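Local coordinates for UPF0141 protein yjdB (Campylobacter jejuni subsp. jejuni HB93-13, PDB 4TN0), which probably transfers phosphoethanolamine in the periplasm as a zinc-containing enzyme of the alkaline phosphatase-like family, and is required for polymyxin resistance and motility, at residues G98-W103 and K137-H142; Q122-S125 and N131-I134. All coordinates share one frame; numbering follows the deposited sequence.

Contact 1 (G98-W103 and K137-H142)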
ATOM      1  N   GLY A  98      -0.813 -22.023  -4.853  1.00 56.39           N
ATOM      2  CA  GLY A  98      -0.731 -22.655  -3.549  1.00 52.56           C
ATOM      3  C   GLY A  98      -0.318 -21.776  -2.386  1.00 55.36           C
ATOM      4  O   GLY A  98      -0.200 -22.261  -1.270  1.00 55.34           O
ATOM      5  N   VAL A  99      -0.066 -20.495  -2.638  1.00 60.38           N
ATOM      6  CA  VAL A  99       0.252 -19.554  -1.559  1.00 55.26           C
ATOM      7  C   VAL A  99      -0.965 -19.294  -0.666  1.00 48.75           C
ATOM      8  O   VAL A  99      -2.087 -19.186  -1.155  1.00 48.39           O
ATOM      9  CB  VAL A  99       0.769 -18.232  -2.125  1.00 55.22           C
ATOM     10  CG1 VAL A  99       1.282 -17.333  -1.014  1.00 53.33           C
ATOM     11  CG2 VAL A  99       1.857 -18.508  -3.146  1.00 56.03           C
ATOM     12  N   ASP A 100      -0.749 -19.229   0.646  1.00 53.61           N
ATOM     13  CA  ASP A 100      -1.822 -18.866   1.584  1.00 55.69           C
ATOM     14  C   ASP A 100      -2.121 -17.351   1.492  1.00 52.95           C
ATOM     15  O   ASP A 100      -1.263 -16.511   1.796  1.00 50.60           O
ATOM     16  CB  ASP A 100      -1.444 -19.265   3.014  1.00 54.80           C
ATOM     17  CG  ASP A 100      -2.601 -19.115   4.005  1.00 62.28           C
ATOM     18  OD1 ASP A 100      -3.556 -18.339   3.757  1.00 63.54           O
ATOM     19  OD2 ASP A 100      -2.545 -19.785   5.055  1.00 63.04           O
ATOM     20  N   ALA A 101      -3.325 -17.020   1.029  1.00 49.69           N
ATOM     21  CA  ALA A 101      -3.715 -15.630   0.801  1.00 49.54           C
ATOM     22  C   ALA A 101      -4.873 -15.191   1.680  1.00 45.32           C
ATOM     23  O   ALA A 101      -5.932 -15.817   1.678  1.00 49.58           O
ATOM     24  CB  ALA A 101      -4.074 -15.427  -0.668  1.00 50.03           C
ATOM     25  N   ALA A 102      -4.667 -14.117   2.432  1.00 48.57           N
ATOM     26  CA  ALA A 102      -5.738 -13.487   3.222  1.00 50.93           C
ATOM     27  C   ALA A 102      -5.882 -11.998   2.855  1.00 50.67           C
ATOM     28  O   ALA A 102      -4.871 -11.298   2.649  1.00 43.09           O
ATOM     29  CB  ALA A 102      -5.485 -13.655   4.714  1.00 50.33           C
ATOM     30  N   TRP A 103      -7.128 -11.539   2.717  1.00 47.85           N
ATOM     31  CA  TRP A 103      -7.418 -10.131   2.424  1.00 46.88           C
ATOM     32  C   TRP A 103      -8.379  -9.525   3.473  1.00 47.80           C
ATOM     33  O   TRP A 103      -9.552  -9.894   3.543  1.00 45.96           O
ATOM     34  CB  TRP A 103      -7.995  -9.998   1.004  1.00 43.08           C
ATOM     35  CG  TRP A 103      -8.212  -8.568   0.526  1.00 45.27           C
ATOM     36  CD1 TRP A 103      -9.161  -7.699   0.971  1.00 44.56           C
ATOM     37  CD2 TRP A 103      -7.483  -7.870  -0.498  1.00 41.88           C
ATOM     38  NE1 TRP A 103      -9.060  -6.502   0.312  1.00 44.84           N
ATOM     39  CE2 TRP A 103      -8.039  -6.582  -0.603  1.00 48.77           C
ATOM     40  CE3 TRP A 103      -6.413  -8.206  -1.326  1.00 41.20           C
ATOM     41  CZ2 TRP A 103      -7.559  -5.624  -1.506  1.00 44.35           C
ATOM     42  CZ3 TRP A 103      -5.932  -7.262  -2.216  1.00 47.83           C
ATOM     43  CH2 TRP A 103      -6.510  -5.982  -2.305  1.00 46.80           C
ATOM     44  N   LYS A 137      -3.986 -10.669  13.761  1.00 57.84           N
ATOM     45  CA  LYS A 137      -3.407 -11.462  14.842  1.00 61.00           C
ATOM     46  C   LYS A 137      -3.956 -12.887  14.763  1.00 59.87           C
ATOM     47  O   LYS A 137      -3.210 -13.851  14.873  1.00 59.95           O
ATOM     48  CB  LYS A 137      -3.691 -10.818  16.211  1.00 60.93           C
ATOM     49  CG  LYS A 137      -2.729  -9.679  16.536  1.00 57.34           C
ATOM     50  CD  LYS A 137      -3.015  -8.974  17.859  1.00 54.95           C
ATOM     51  CE  LYS A 137      -2.230  -7.645  17.902  1.00 60.78           C
ATOM     52  NZ  LYS A 137      -2.489  -6.729  19.057  1.00 57.20           N
ATOM     53  N   GLU A 138      -5.250 -13.014  14.500  1.00 58.64           N
ATOM     54  CA  GLU A 138      -5.875 -14.317  14.421  1.00 59.58           C
ATOM     55  C   GLU A 138      -5.366 -15.160  13.249  1.00 65.13           C
ATOM     56  O   GLU A 138      -5.262 -16.388  13.344  1.00 65.56           O
ATOM     57  CB  GLU A 138      -7.387 -14.169  14.329  1.00 63.66           C
ATOM     58  CG  GLU A 138      -8.098 -15.494  14.113  1.00 71.30           C
ATOM     59  CD  GLU A 138      -7.952 -16.487  15.290  1.00 75.85           C
ATOM     60  OE1 GLU A 138      -7.365 -16.124  16.343  1.00 72.94           O
ATOM     61  OE2 GLU A 138      -8.432 -17.641  15.159  1.00 69.44           O
ATOM     62  N   LYS A 139      -5.034 -14.514  12.141  1.00 66.47           N
ATOM     63  CA  LYS A 139      -4.498 -15.248  11.007  1.00 60.54           C
ATOM     64  C   LYS A 139      -3.040 -15.633  11.295  1.00 62.62           C
ATOM     65  O   LYS A 139      -2.522 -16.587  10.712  1.00 61.57           O
ATOM     66  CB  LYS A 139      -4.616 -14.413   9.720  1.00 59.84           C
ATOM     67  CG  LYS A 139      -3.919 -14.998   8.491  1.00 58.70           C
ATOM     68  CD  LYS A 139      -4.571 -16.296   8.041  1.00 60.40           C
ATOM     69  CE  LYS A 139      -3.745 -16.977   6.950  1.00 64.04           C
ATOM     70  NZ  LYS A 139      -4.387 -18.235   6.472  1.00 55.24           N
ATOM     71  N   LEU A 140      -2.392 -14.929  12.223  1.00 56.82           N
ATOM     72  CA  LEU A 140      -0.997 -15.233  12.532  1.00 59.94           C
ATOM     73  C   LEU A 140      -0.868 -16.559  13.301  1.00 62.31           C
ATOM     74  O   LEU A 140       0.226 -17.112  13.418  1.00 62.68           O
ATOM     75  CB  LEU A 140      -0.355 -14.085  13.318  1.00 55.41           C
ATOM     76  CG  LEU A 140       0.260 -12.939  12.496  1.00 60.15           C
ATOM     77  CD1 LEU A 140       1.030 -11.958  13.376  1.00 61.21           C
ATOM     78  CD2 LEU A 140       1.162 -13.450  11.386  1.00 62.83           C
ATOM     79  N   ASN A 141      -1.986 -17.054  13.830  1.00 61.77           N
ATOM     80  CA  ASN A 141      -2.018 -18.349  14.516  1.00 64.86           C
ATOM     81  C   ASN A 141      -2.179 -19.485  13.502  1.00 67.74           C
ATOM     82  O   ASN A 141      -1.568 -20.547  13.650  1.00 63.99           O
ATOM     83  CB  ASN A 141      -3.129 -18.390  15.582  1.00 63.55           C
ATOM     84  CG  ASN A 141      -2.797 -17.549  16.825  1.00 58.45           C
ATOM     85  OD1 ASN A 141      -1.627 -17.312  17.136  1.00 58.93           O
ATOM     86  ND2 ASN A 141      -3.831 -17.092  17.530  1.00 65.17           N
ATOM     87  N   HIS A 142      -2.978 -19.252  12.459  1.00 67.16           N
ATOM     88  CA  HIS A 142      -3.222 -20.274  11.442  1.00 61.80           C
ATOM     89  C   HIS A 142      -2.464 -20.031  10.134  1.00 56.11           C
ATOM     90  O   HIS A 142      -3.046 -20.087   9.051  1.00 51.82           O
ATOM     91  CB  HIS A 142      -4.713 -20.395  11.134  1.00 60.94           C
ATOM     92  CG  HIS A 142      -5.583 -20.515  12.343  1.00 71.39           C
ATOM     93  ND1 HIS A 142      -5.752 -19.492  13.253  1.00 78.90           N
ATOM     94  CD2 HIS A 142      -6.349 -21.541  12.787  1.00 71.74           C
ATOM     95  CE1 HIS A 142      -6.584 -19.883  14.205  1.00 76.08           C
ATOM     96  NE2 HIS A 142      -6.962 -21.121  13.943  1.00 76.22           N
TER
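Ala102 and Lys139 bring the two backbones closest, with 8.1 Å between their CA atoms, while the CA atoms of Asp100 and His142 stand 10.1 Å apart. Such spacing is too wide for backbone bonding, and side chains do the joining. Segment 98-103 leaves helix 90-96 through a Schellman turn, in which Gly98 supplies the positive phi and Val99 N reaches Leu94 O, then enters the strand that bonds to strand 146-152. Segment 137-142 carries the later part of helix 133-139 and runs on to His142.

In the strand, Asp100 and Ala102 direct their CB atoms at the helix, whereas Ala101 faces the other side, toward Met91 of helix 90-96. Asp100 and Lys139 approach from opposite directions and form a salt bridge, Lys139 NZ lying 2.8 Å from Asp100 OD2. The ammonium comes from the syn side, 19° out of the carboxylate plane, and NZ is likewise 2.8 Å from Asp100 OD1, though that second bond is weak. With chi1 of Lys139 at 172°, its CG runs beside the small Ala102, whose CB is 4.3 Å from Lys139 CG; the bend at chi2 (66°) then turns the rest of the chain toward the carboxylate. Lysine thus fits twice, with methylenes beside the strand and a charge at the tip for Asp100.

Each charged group has a second partner: Ser144 OG hydrogen-bonds Asp100 OD2, and Lys139 NZ makes a weak bond of 3.4 Å to His142 O. The imidazole of His142 meets Glu138 O at its ring edge, with ND1 3.1 Å away, tying the turn back to the helix. Held by an ammonium and a hydroxyl, the carboxylate of Asp100 probably stays ionised, its charge balanced by Lys139.

Contact 2 (Q122-S125 and N131-I134)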
ATOM      1  N   GLN A 122     -12.194 -10.598   4.451  1.00 58.26           N
ATOM      2  CA  GLN A 122     -13.090 -10.012   5.444  1.00 50.91           C
ATOM      3  C   GLN A 122     -13.350  -8.534   5.197  1.00 56.82           C
ATOM      4  O   GLN A 122     -12.419  -7.778   4.904  1.00 55.35           O
ATOM      5  CB  GLN A 122     -12.494 -10.207   6.834  1.00 56.01           C
ATOM      6  CG  GLN A 122     -13.465 -10.005   7.985  1.00 63.44           C
ATOM      7  CD  GLN A 122     -12.900 -10.517   9.304  1.00 62.65           C
ATOM      8  OE1 GLN A 122     -11.952 -11.311   9.316  1.00 66.74           O
ATOM      9  NE2 GLN A 122     -13.489 -10.079  10.417  1.00 53.14           N
ATOM     10  N   LYS A 123     -14.602  -8.109   5.345  1.00 55.06           N
ATOM     11  CA  LYS A 123     -14.893  -6.684   5.301  1.00 48.80           C
ATOM     12  C   LYS A 123     -15.244  -6.168   6.684  1.00 51.35           C
ATOM     13  O   LYS A 123     -16.154  -6.660   7.347  1.00 49.75           O
ATOM     14  CB  LYS A 123     -16.027  -6.343   4.324  1.00 53.40           C
ATOM     15  CG  LYS A 123     -15.653  -6.347   2.829  1.00 60.39           C
ATOM     16  CD  LYS A 123     -15.352  -7.733   2.283  1.00 65.13           C
ATOM     17  CE  LYS A 123     -15.106  -7.711   0.780  1.00 57.12           C
ATOM     18  NZ  LYS A 123     -15.006  -9.096   0.305  1.00 49.75           N
ATOM     19  N   LEU A 124     -14.494  -5.164   7.109  1.00 46.61           N
ATOM     20  CA  LEU A 124     -14.715  -4.538   8.389  1.00 46.09           C
ATOM     21  C   LEU A 124     -15.577  -3.285   8.158  1.00 57.07           C
ATOM     22  O   LEU A 124     -15.897  -2.926   7.015  1.00 55.58           O
ATOM     23  CB  LEU A 124     -13.387  -4.193   9.072  1.00 45.94           C
ATOM     24  CG  LEU A 124     -12.523  -5.332   9.636  1.00 47.39           C
ATOM     25  CD1 LEU A 124     -11.872  -6.127   8.528  1.00 52.05           C
ATOM     26  CD2 LEU A 124     -11.457  -4.792  10.565  1.00 47.25           C
ATOM     27  N   SER A 125     -15.940  -2.619   9.247  1.00 57.45           N
ATOM     28  CA  SER A 125     -16.945  -1.564   9.220  1.00 55.63           C
ATOM     29  C   SER A 125     -16.473  -0.194   8.728  1.00 56.50           C
ATOM     30  O   SER A 125     -17.268   0.743   8.703  1.00 57.01           O
ATOM     31  CB  SER A 125     -17.497  -1.390  10.620  1.00 49.42           C
ATOM     32  OG  SER A 125     -16.407  -1.141  11.491  1.00 51.94           O
ATOM     33  N   ASN A 131      -8.636  -1.750  13.846  1.00 40.14           N
ATOM     34  CA  ASN A 131      -9.463  -2.953  13.867  1.00 45.00           C
ATOM     35  C   ASN A 131      -8.927  -4.056  12.959  1.00 51.54           C
ATOM     36  O   ASN A 131      -9.335  -5.210  13.076  1.00 51.22           O
ATOM     37  CB  ASN A 131     -10.914  -2.633  13.496  1.00 40.78           C
ATOM     38  CG  ASN A 131     -11.566  -1.699  14.491  1.00 48.74           C
ATOM     39  OD1 ASN A 131     -11.089  -1.561  15.614  1.00 49.30           O
ATOM     40  ND2 ASN A 131     -12.650  -1.039  14.085  1.00 49.83           N
ATOM     41  N   LEU A 132      -8.058  -3.688  12.026  1.00 49.88           N
ATOM     42  CA  LEU A 132      -7.441  -4.666  11.147  1.00 47.51           C
ATOM     43  C   LEU A 132      -6.423  -5.518  11.914  1.00 54.68           C
ATOM     44  O   LEU A 132      -6.115  -6.647  11.515  1.00 48.80           O
ATOM     45  CB  LEU A 132      -6.785  -3.973   9.950  1.00 43.32           C
ATOM     46  CG  LEU A 132      -7.780  -3.421   8.922  1.00 43.30           C
ATOM     47  CD1 LEU A 132      -7.073  -2.502   7.945  1.00 45.38           C
ATOM     48  CD2 LEU A 132      -8.519  -4.542   8.181  1.00 42.58           C
ATOM     49  N   LEU A 133      -5.915  -5.001  13.032  1.00 51.61           N
ATOM     50  CA  LEU A 133      -4.920  -5.755  13.784  1.00 51.76           C
ATOM     51  C   LEU A 133      -5.554  -7.011  14.413  1.00 58.36           C
ATOM     52  O   LEU A 133      -4.861  -7.992  14.699  1.00 57.11           O
ATOM     53  CB  LEU A 133      -4.264  -4.861  14.837  1.00 45.88           C
ATOM     54  CG  LEU A 133      -3.379  -3.804  14.167  1.00 49.92           C
ATOM     55  CD1 LEU A 133      -2.700  -2.869  15.152  1.00 49.68           C
ATOM     56  CD2 LEU A 133      -2.345  -4.483  13.322  1.00 45.09           C
ATOM     57  N   ILE A 134      -6.874  -6.983  14.589  1.00 53.88           N
ATOM     58  CA  ILE A 134      -7.596  -8.111  15.171  1.00 55.37           C
ATOM     59  C   ILE A 134      -7.624  -9.357  14.273  1.00 61.51           C
ATOM     60  O   ILE A 134      -7.170 -10.420  14.705  1.00 65.43           O
ATOM     61  CB  ILE A 134      -9.041  -7.712  15.565  1.00 58.23           C
ATOM     62  CG1 ILE A 134      -9.019  -6.827  16.811  1.00 56.18           C
ATOM     63  CG2 ILE A 134      -9.873  -8.935  15.862  1.00 62.27           C
ATOM     64  CD1 ILE A 134     -10.372  -6.277  17.172  1.00 54.64           C
TER
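Leu124 lays its CD2 methyl over one face of the peptide group that links Asn131 to Leu132, above the carbonyl plane instead of at its edge. This methyl is 3.3 Å from Asn131 O and 3.6 Å from Asn131 C. The side-chain amide of Asn131 stays aside, touching through CB, which is 3.7 Å from Leu124 CD2.

The other branch of Leu124 completes the grip: CD1 meets Leu132 CD2 at 3.7 Å, the two leucine side chains crossing at a slant. The CB of Leu132 does not point at segment 122-125; its chi1 of -73° sets CG beside its own backbone N, and the forked end then comes nearer. Leucine suits position 124 because its fork meets two neighbours at once, CD2 on Asn131 and CD1 on Leu132. Leu132 also touches Phe104 and Leu153, and both leucines touch Asn106.

The contact closes the short connection between strand 120-123 and helix 133-139, with Ser125 OG bonded to Asp127 OD2 inside the loop. With no hydrogen bond across the two segments, the association rests on apolar burial and on methyl contact with a peptide face, which fixes position less strictly than directed bonds would.

Both contacts use helix 133-139: contact 2 involves the 3-10 segment that leads into it and contact 1 its later part, their centres 14 Å apart. Strand 120-123, this helix and strand 146-152 form a beta-alpha-beta crossover that passes over strand 100-105, placed between those two parallel strands in the sheet. Contact 2 is nested within the chain loop closed by contact 1, and a probable hydrogen bond of 2.9 Å from Gln122 N to Trp103 O joins them directly. Neither contact supplies a ligand to the zinc held by Glu26, phosphothreonine Thr65, Asp226 and His227; the side chain of Leu132, in contact 2, is about 14 Å from that ion.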